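Local coordinates for protein (peanut lectin) (Arachis hypogaea, PDB 1QF3) that binds D-galactose and its glycosides as a homotetrameric legume lectin that carries calcium and manganese ions, at residues Q33-N38 and F206-S211; K77-A82 and G213-H218. All blocks are in the same frame, centred on the assembly; numbering follows the deposited sequence.

Contact 1 of 2, residues Q33-N38 and F206-S211; sequences QLTNLN and FSASGS. With MBG (methyl beta-D-galactopyranoside), chain E.
Leu-34 and Ala-208 meet methylene to methyl, with Leu-34 CB 3.6 Å from Ala-208 CB. Followed outward, the leucine turns at CG, which stands beside its own backbone N (chi1 -66°), and one branch returns to the strand. That branch, CD1, also reaches Ala-208 CB at 3.6 Å, so the alanine methyl is held by two carbons of one side chain. Farther along, CD1 lies 4.3 Å from Phe-206 CB, while the phenylalanine ring leads off to pack with Phe-69 and Trp-223.

Thr-35 lays its methyl on the strand backbone, CG2 3.5 Å from Ala-208 O with Ser-209 N as a neighbour. Its hydroxyl faces another partner: OG1 is hydrogen-bonded to His-218. Side-chain contact thus rests on Leu-34, the Thr-35 methyl and Ala-208. On the strand, Ser-207 OG and Ser-209 OG bond to the backbone oxygens of Leu-106 and Gly-103.

Beyond the strand, Ser-211 OG comes within 2.8 Å of O4 of the methyl galactoside. In the legume lectin sandwich, the loop between strands 32-33 and 43-53 packs here against strand 201-209, which runs between strands 43-53 and 84-91 in the seven-stranded sheet.

Contact 2 of 2, residues K77-A82 and G213-H218; sequences KDYDPA and GGRQIH. With MBG (methyl beta-D-galactopyranoside), chain E.
Asp-80 and Gly-214 form a single beta bridge, the firm centre of this contact. Asp-80 N donates to Gly-213 O at 3.1 Å in the carbonyl plane, and Arg-215 N returns a bond to Asp-80 O at 2.8 Å, nearly in line with the C=O, though the hydrogen bond is bent at its proton (N-H...O 133°). Close by, Gln-216 lies along the backbone of Pro-81 and Ala-82. Its chi1 of 73° puts CG 3.4 Å from Ala-82 O, and the extended chain beyond it carries the amide past Pro-81 to Thr-124, to which OE1 is bonded. Ala-82 O also lies at the edge of the His-218 ring.

More exposed than the bridge, but also closely packed, the Arg-215 side chain crosses one face of Tyr-79, its CD making a CH-pi contact 3.9 Å from the ring centroid. The guanidinium, turned only 21° from the ring plane, lies over the CE1 rim, and its amino groups are bonded to the backbone oxygens of Leu-37 and Leu-212. A water within 2.9 Å of Tyr-79 O and 2.8 Å of Arg-215 O spans the backbones. The loose side is at Lys-77 and Asp-78, which are exposed to solvent and do not touch 213-218.

On the sugar side, Asp-80 OD2 accepts from O6 of the methyl galactoside at 3.0 Å, and Gly-214 CA and Ala-82 CB border the ligand. The two segments thus build part of the galactose pocket from the loop joining strands 64-74 and 84-91 and the chain leading into strand 217-229.

Contacts 1 and 2 illustrate how a lectin pocket draws on loops at one end of a beta sandwich. Their centres are 10 Å apart, and they meet directly: Leu-34 N lies 3.0 Å from His-218 O, and Leu-37 CD1 packs 3.6 Å from Gln-216 O. Segments 206-211 and 213-218 are almost continuous in sequence, and Ser-211 OG is hydrogen-bonded to Gly-214 N across the short gap. Both contacts reach the methyl galactoside, contact 1 through Ser-211; the sugar is also bonded to Asp-83 and Asn-127. Asn-127 is a calcium ligand too, and the calcium ion lies about 8 Å from the side chains of both Ser-209 and Ala-82.

Contact 1 of 2, residues Q33-N38 and F206-S211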
ATOM      1  N   GLN A  33      17.494 -18.906  -6.636  1.00  8.35           N
ATOM      2  CA  GLN A  33      18.123 -19.538  -7.786  1.00  7.93           C
ATOM      3  C   GLN A  33      17.220 -20.737  -8.035  1.00  6.32           C
ATOM      4  O   GLN A  33      17.024 -21.550  -7.143  1.00  4.04           O
ATOM      5  CB  GLN A  33      19.532 -19.977  -7.452  1.00  5.65           C
ATOM      6  CG  GLN A  33      20.246 -20.666  -8.594  1.00  6.36           C
ATOM      7  CD  GLN A  33      21.693 -20.948  -8.270  1.00  8.09           C
ATOM      8  OE1 GLN A  33      22.201 -22.019  -8.567  1.00 13.37           O
ATOM      9  NE2 GLN A  33      22.373 -19.972  -7.673  1.00 21.39           N
ATOM     10  N   LEU A  34      16.613 -20.804  -9.210  1.00 15.59           N
ATOM     11  CA  LEU A  34      15.678 -21.876  -9.522  1.00 18.28           C
ATOM     12  C   LEU A  34      16.217 -23.264  -9.861  1.00 24.54           C
ATOM     13  O   LEU A  34      15.582 -24.268  -9.522  1.00 31.60           O
ATOM     14  CB  LEU A  34      14.692 -21.414 -10.593  1.00  6.44           C
ATOM     15  CG  LEU A  34      13.734 -20.297 -10.177  1.00  2.38           C
ATOM     16  CD1 LEU A  34      12.999 -19.796 -11.397  1.00  6.42           C
ATOM     17  CD2 LEU A  34      12.773 -20.760  -9.115  1.00  2.38           C
ATOM     18  N   THR A  35      17.352 -23.349 -10.539  1.00  5.05           N
ATOM     19  CA  THR A  35      17.872 -24.672 -10.863  1.00  3.86           C
ATOM     20  C   THR A  35      19.210 -24.975 -10.214  1.00  4.69           C
ATOM     21  O   THR A  35      19.886 -24.067  -9.726  1.00  7.12           O
ATOM     22  CB  THR A  35      17.965 -24.905 -12.377  1.00  4.45           C
ATOM     23  OG1 THR A  35      18.779 -23.892 -12.980  1.00  7.55           O
ATOM     24  CG2 THR A  35      16.580 -24.894 -12.987  1.00  2.87           C
ATOM     25  N   ASN A  36      19.566 -26.259 -10.194  1.00  4.58           N
ATOM     26  CA  ASN A  36      20.831 -26.711  -9.619  1.00  7.76           C
ATOM     27  C   ASN A  36      21.811 -26.918 -10.755  1.00  3.62           C
ATOM     28  O   ASN A  36      21.577 -27.742 -11.629  1.00  4.69           O
ATOM     29  CB  ASN A  36      20.637 -28.025  -8.865  1.00 20.20           C
ATOM     30  CG  ASN A  36      21.861 -28.420  -8.063  1.00 28.85           C
ATOM     31  OD1 ASN A  36      22.992 -28.292  -8.524  1.00 39.88           O
ATOM     32  ND2 ASN A  36      21.638 -28.881  -6.843  1.00 36.29           N
ATOM     33  N   LEU A  37      22.905 -26.168 -10.743  1.00 14.83           N
ATOM     34  CA  LEU A  37      23.924 -26.246 -11.785  1.00 23.20           C
ATOM     35  C   LEU A  37      24.643 -27.598 -11.924  1.00 29.12           C
ATOM     36  O   LEU A  37      25.277 -27.874 -12.945  1.00 31.11           O
ATOM     37  CB  LEU A  37      24.955 -25.134 -11.573  1.00 20.54           C
ATOM     38  CG  LEU A  37      24.752 -23.732 -12.157  1.00 22.84           C
ATOM     39  CD1 LEU A  37      23.282 -23.428 -12.476  1.00 30.85           C
ATOM     40  CD2 LEU A  37      25.335 -22.735 -11.169  1.00 19.43           C
ATOM     41  N   ASN A  38      24.516 -28.451 -10.914  1.00 42.78           N
ATOM     42  CA  ASN A  38      25.189 -29.748 -10.934  1.00 41.26           C
ATOM     43  C   ASN A  38      24.284 -30.957 -11.169  1.00 36.34           C
ATOM     44  O   ASN A  38      24.733 -32.097 -11.074  1.00 41.16           O
ATOM     45  CB  ASN A  38      25.990 -29.944  -9.641  1.00 36.78           C
ATOM     46  CG  ASN A  38      27.021 -28.860  -9.426  1.00 38.37           C
ATOM     47  OD1 ASN A  38      27.992 -28.748 -10.173  1.00 44.91           O
ATOM     48  ND2 ASN A  38      26.808 -28.047  -8.398  1.00 43.49           N
ATOM     49  N   PHE A 206       6.872 -19.128 -10.491  1.00  3.11           N
ATOM     50  CA  PHE A 206       7.843 -19.179 -11.594  1.00  2.52           C
ATOM     51  C   PHE A 206       8.452 -20.586 -11.611  1.00  5.69           C
ATOM     52  O   PHE A 206       8.510 -21.269 -10.578  1.00  7.22           O
ATOM     53  CB  PHE A 206       8.989 -18.170 -11.395  1.00 12.71           C
ATOM     54  CG  PHE A 206       8.543 -16.787 -11.012  1.00 26.87           C
ATOM     55  CD1 PHE A 206       7.615 -16.097 -11.782  1.00 38.70           C
ATOM     56  CD2 PHE A 206       9.033 -16.186  -9.855  1.00 31.23           C
ATOM     57  CE1 PHE A 206       7.182 -14.834 -11.402  1.00 34.56           C
ATOM     58  CE2 PHE A 206       8.603 -14.921  -9.471  1.00 37.65           C
ATOM     59  CZ  PHE A 206       7.677 -14.248 -10.244  1.00 31.37           C
ATOM     60  N   SER A 207       8.957 -20.995 -12.763  1.00  2.05           N
ATOM     61  CA  SER A 207       9.558 -22.310 -12.914  1.00  5.24           C
ATOM     62  C   SER A 207      10.718 -22.185 -13.894  1.00  9.35           C
ATOM     63  O   SER A 207      10.667 -21.346 -14.802  1.00 12.35           O
ATOM     64  CB  SER A 207       8.514 -23.290 -13.469  1.00  2.00           C
ATOM     65  OG  SER A 207       9.056 -24.568 -13.750  1.00  2.00           O
ATOM     66  N   ALA A 208      11.768 -22.982 -13.689  1.00 18.60           N
ATOM     67  CA  ALA A 208      12.940 -22.988 -14.568  1.00 16.53           C
ATOM     68  C   ALA A 208      13.466 -24.422 -14.695  1.00 20.91           C
ATOM     69  O   ALA A 208      13.216 -25.265 -13.832  1.00 21.78           O
ATOM     70  CB  ALA A 208      14.020 -22.080 -14.015  1.00  4.73           C
ATOM     71  N   SER A 209      14.215 -24.694 -15.759  1.00 12.31           N
ATOM     72  CA  SER A 209      14.743 -26.033 -15.974  1.00  8.99           C
ATOM     73  C   SER A 209      15.980 -26.050 -16.845  1.00  8.22           C
ATOM     74  O   SER A 209      16.301 -25.070 -17.521  1.00 12.26           O
ATOM     75  CB  SER A 209      13.669 -26.923 -16.607  1.00  2.00           C
ATOM     76  OG  SER A 209      13.230 -26.376 -17.846  1.00  2.00           O
ATOM     77  N   GLY A 210      16.648 -27.193 -16.842  1.00  6.71           N
ATOM     78  CA  GLY A 210      17.848 -27.390 -17.629  1.00 10.22           C
ATOM     79  C   GLY A 210      17.843 -28.833 -18.093  1.00 15.33           C
ATOM     80  O   GLY A 210      16.882 -29.560 -17.835  1.00 15.14           O
ATOM     81  N   SER A 211      18.906 -29.256 -18.764  1.00 16.86           N
ATOM     82  CA  SER A 211      19.013 -30.619 -19.259  1.00 17.57           C
ATOM     83  C   SER A 211      20.397 -31.151 -18.888  1.00 23.47           C
ATOM     84  O   SER A 211      20.958 -30.764 -17.865  1.00 30.58           O
ATOM     85  CB  SER A 211      18.808 -30.641 -20.772  1.00  6.60           C
ATOM     86  OG  SER A 211      19.830 -29.919 -21.439  1.00  5.89           O
TER
HETATM   87  C1  MBG E 439      18.717 -30.443 -25.207  1.00 25.12           C
HETATM   88  C2  MBG E 439      17.405 -30.096 -24.656  1.00 18.05           C
HETATM   89  C3  MBG E 439      17.123 -28.595 -24.825  1.00 14.29           C
HETATM   90  C4  MBG E 439      18.319 -27.757 -24.240  1.00 20.38           C
HETATM   91  C5  MBG E 439      19.575 -28.198 -24.968  1.00 21.69           C
HETATM   92  C6  MBG E 439      20.900 -27.507 -24.825  1.00 18.58           C
HETATM   93  C7  MBG E 439      19.851 -32.462 -25.902  1.00 35.03           C
HETATM   94  O1  MBG E 439      18.905 -31.859 -25.006  1.00 31.43           O
HETATM   95  O2  MBG E 439      16.478 -30.895 -25.373  1.00  8.23           O
HETATM   96  O3  MBG E 439      15.920 -28.344 -24.144  1.00 10.17           O
HETATM   97  O4  MBG E 439      18.406 -28.020 -22.876  1.00 18.25           O
HETATM   98  O5  MBG E 439      19.717 -29.593 -24.630  1.00 32.54           O
HETATM   99  O6  MBG E 439      21.784 -28.112 -25.754  1.00 16.38           O

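Contact 2 of 2, residues K77-A82 and G213-H218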
ATOM      1  N   LYS A  77      30.186 -21.712 -17.585  1.00 19.04           N
ATOM      2  CA  LYS A  77      31.163 -22.309 -18.482  1.00 24.52           C
ATOM      3  C   LYS A  77      30.816 -23.695 -19.017  1.00 24.44           C
ATOM      4  O   LYS A  77      30.295 -24.543 -18.296  1.00 29.39           O
ATOM      5  CB  LYS A  77      32.513 -22.353 -17.779  1.00 94.06           C
ATOM      6  CG  LYS A  77      33.644 -21.757 -18.574  1.00106.59           C
ATOM      7  CD  LYS A  77      34.539 -20.923 -17.672  1.00118.79           C
ATOM      8  CE  LYS A  77      35.943 -20.825 -18.229  1.00128.56           C
ATOM      9  NZ  LYS A  77      36.565 -22.170 -18.278  1.00131.01           N
ATOM     10  N   ASP A  78      31.094 -23.893 -20.300  1.00 22.17           N
ATOM     11  CA  ASP A  78      30.896 -25.167 -20.992  1.00 24.20           C
ATOM     12  C   ASP A  78      29.473 -25.613 -21.281  1.00 20.80           C
ATOM     13  O   ASP A  78      29.268 -26.454 -22.147  1.00 28.36           O
ATOM     14  CB  ASP A  78      31.642 -26.296 -20.265  1.00 47.32           C
ATOM     15  CG  ASP A  78      33.126 -26.031 -20.139  1.00 52.24           C
ATOM     16  OD1 ASP A  78      33.801 -25.940 -21.185  1.00 58.06           O
ATOM     17  OD2 ASP A  78      33.612 -25.914 -18.990  1.00 53.73           O
ATOM     18  N   TYR A  79      28.490 -25.069 -20.579  1.00 19.40           N
ATOM     19  CA  TYR A  79      27.107 -25.482 -20.819  1.00 20.48           C
ATOM     20  C   TYR A  79      26.349 -24.494 -21.694  1.00 18.33           C
ATOM     21  O   TYR A  79      26.618 -23.294 -21.674  1.00 23.23           O
ATOM     22  CB  TYR A  79      26.356 -25.652 -19.495  1.00 21.76           C
ATOM     23  CG  TYR A  79      26.872 -26.758 -18.610  1.00 21.78           C
ATOM     24  CD1 TYR A  79      26.569 -28.098 -18.881  1.00 19.70           C
ATOM     25  CD2 TYR A  79      27.657 -26.472 -17.496  1.00 20.08           C
ATOM     26  CE1 TYR A  79      27.036 -29.121 -18.053  1.00 17.83           C
ATOM     27  CE2 TYR A  79      28.125 -27.485 -16.664  1.00 19.28           C
ATOM     28  CZ  TYR A  79      27.815 -28.803 -16.947  1.00 18.86           C
ATOM     29  OH  TYR A  79      28.279 -29.799 -16.115  1.00 22.68           O
ATOM     30  N   ASP A  80      25.397 -25.004 -22.466  1.00 16.24           N
ATOM     31  CA  ASP A  80      24.572 -24.161 -23.322  1.00 15.51           C
ATOM     32  C   ASP A  80      23.620 -23.431 -22.397  1.00 16.96           C
ATOM     33  O   ASP A  80      23.074 -24.029 -21.473  1.00 18.49           O
ATOM     34  CB  ASP A  80      23.719 -25.003 -24.272  1.00 37.41           C
ATOM     35  CG  ASP A  80      24.526 -25.681 -25.347  1.00 47.31           C
ATOM     36  OD1 ASP A  80      25.765 -25.806 -25.212  1.00 58.89           O
ATOM     37  OD2 ASP A  80      23.905 -26.110 -26.340  1.00 50.96           O
ATOM     38  N   PRO A  81      23.449 -22.120 -22.592  1.00 45.58           N
ATOM     39  CA  PRO A  81      22.529 -21.374 -21.733  1.00 42.20           C
ATOM     40  C   PRO A  81      21.106 -21.799 -22.117  1.00 41.43           C
ATOM     41  O   PRO A  81      20.624 -21.475 -23.200  1.00 47.17           O
ATOM     42  CB  PRO A  81      22.818 -19.925 -22.121  1.00 18.32           C
ATOM     43  CG  PRO A  81      24.246 -19.973 -22.582  1.00 11.89           C
ATOM     44  CD  PRO A  81      24.245 -21.201 -23.422  1.00 14.52           C
ATOM     45  N   ALA A  82      20.483 -22.586 -21.248  1.00 20.85           N
ATOM     46  CA  ALA A  82      19.138 -23.102 -21.465  1.00 14.02           C
ATOM     47  C   ALA A  82      18.595 -23.463 -20.078  1.00 13.61           C
ATOM     48  O   ALA A  82      19.384 -23.566 -19.130  1.00 11.51           O
ATOM     49  CB  ALA A  82      19.209 -24.329 -22.377  1.00  2.00           C
ATOM     50  N   GLY A 213      23.214 -31.164 -21.064  1.00 33.97           N
ATOM     51  CA  GLY A 213      24.146 -30.191 -21.616  1.00 35.64           C
ATOM     52  C   GLY A 213      23.711 -28.735 -21.539  1.00 36.61           C
ATOM     53  O   GLY A 213      24.535 -27.835 -21.698  1.00 39.86           O
ATOM     54  N   GLY A 214      22.419 -28.497 -21.344  1.00 23.57           N
ATOM     55  CA  GLY A 214      21.930 -27.138 -21.238  1.00 10.95           C
ATOM     56  C   GLY A 214      21.718 -26.730 -19.792  1.00  5.96           C
ATOM     57  O   GLY A 214      20.858 -27.296 -19.114  1.00  2.00           O
ATOM     58  N   ARG A 215      22.494 -25.757 -19.318  1.00  8.85           N
ATOM     59  CA  ARG A 215      22.383 -25.252 -17.948  1.00 10.36           C
ATOM     60  C   ARG A 215      22.835 -23.800 -17.903  1.00  7.94           C
ATOM     61  O   ARG A 215      23.706 -23.392 -18.672  1.00  9.51           O
ATOM     62  CB  ARG A 215      23.254 -26.073 -16.985  1.00 16.93           C
ATOM     63  CG  ARG A 215      22.987 -27.566 -17.010  1.00 19.57           C
ATOM     64  CD  ARG A 215      23.853 -28.316 -16.031  1.00 22.19           C
ATOM     65  NE  ARG A 215      24.042 -29.693 -16.478  1.00 26.57           N
ATOM     66  CZ  ARG A 215      24.701 -30.626 -15.797  1.00 27.43           C
ATOM     67  NH1 ARG A 215      25.242 -30.344 -14.622  1.00 21.70           N
ATOM     68  NH2 ARG A 215      24.835 -31.842 -16.312  1.00 25.83           N
ATOM     69  N   GLN A 216      22.248 -23.034 -16.991  1.00  5.94           N
ATOM     70  CA  GLN A 216      22.580 -21.623 -16.806  1.00  2.01           C
ATOM     71  C   GLN A 216      21.937 -21.187 -15.492  1.00  2.01           C
ATOM     72  O   GLN A 216      21.107 -21.912 -14.937  1.00  2.01           O
ATOM     73  CB  GLN A 216      22.034 -20.780 -17.967  1.00  4.27           C
ATOM     74  CG  GLN A 216      20.518 -20.599 -17.946  1.00 13.95           C
ATOM     75  CD  GLN A 216      19.952 -19.865 -19.159  1.00  7.90           C
ATOM     76  OE1 GLN A 216      18.771 -20.006 -19.482  1.00 17.69           O
ATOM     77  NE2 GLN A 216      20.762 -19.050 -19.794  1.00  6.69           N
ATOM     78  N   ILE A 217      22.304 -20.010 -14.996  1.00  6.15           N
ATOM     79  CA  ILE A 217      21.740 -19.490 -13.750  1.00  5.61           C
ATOM     80  C   ILE A 217      20.388 -18.823 -14.018  1.00 11.54           C
ATOM     81  O   ILE A 217      20.245 -18.076 -14.992  1.00 13.57           O
ATOM     82  CB  ILE A 217      22.694 -18.483 -13.115  1.00  2.00           C
ATOM     83  CG1 ILE A 217      24.038 -19.159 -12.862  1.00  4.28           C
ATOM     84  CG2 ILE A 217      22.133 -17.969 -11.816  1.00  7.87           C
ATOM     85  CD1 ILE A 217      25.076 -18.277 -12.213  1.00 12.19           C
ATOM     86  N   HIS A 218      19.387 -19.160 -13.206  1.00 11.91           N
ATOM     87  CA  HIS A 218      18.039 -18.591 -13.335  1.00  9.94           C
ATOM     88  C   HIS A 218      17.728 -17.937 -11.985  1.00 10.69           C
ATOM     89  O   HIS A 218      17.552 -18.627 -10.983  1.00 10.47           O
ATOM     90  CB  HIS A 218      17.004 -19.690 -13.630  1.00  2.22           C
ATOM     91  CG  HIS A 218      17.219 -20.406 -14.933  1.00  2.22           C
ATOM     92  ND1 HIS A 218      17.896 -21.609 -15.023  1.00  4.28           N
ATOM     93  CD2 HIS A 218      16.803 -20.123 -16.188  1.00  9.13           C
ATOM     94  CE1 HIS A 218      17.883 -22.032 -16.276  1.00  2.22           C
ATOM     95  NE2 HIS A 218      17.228 -21.145 -17.005  1.00  7.03           N
TER
HETATM   96  C1  MBG E 439      18.717 -30.443 -25.207  1.00 25.12           C
HETATM   97  C2  MBG E 439      17.405 -30.096 -24.656  1.00 18.05           C
HETATM   98  C3  MBG E 439      17.123 -28.595 -24.825  1.00 14.29           C
HETATM   99  C4  MBG E 439      18.319 -27.757 -24.240  1.00 20.38           C
HETATM  100  C5  MBG E 439      19.575 -28.198 -24.968  1.00 21.69           C
HETATM  101  C6  MBG E 439      20.900 -27.507 -24.825  1.00 18.58           C
HETATM  102  C7  MBG E 439      19.851 -32.462 -25.902  1.00 35.03           C
HETATM  103  O1  MBG E 439      18.905 -31.859 -25.006  1.00 31.43           O
HETATM  104  O2  MBG E 439      16.478 -30.895 -25.373  1.00  8.23           O
HETATM  105  O3  MBG E 439      15.920 -28.344 -24.144  1.00 10.17           O
HETATM  106  O4  MBG E 439      18.406 -28.020 -22.876  1.00 18.25           O
HETATM  107  O5  MBG E 439      19.717 -29.593 -24.630  1.00 32.54           O
HETATM  108  O6  MBG E 439      21.784 -28.112 -25.754  1.00 16.38           O
HETATM  109  O   HOH W   1      25.411 -21.430 -19.757  1.00  9.27           O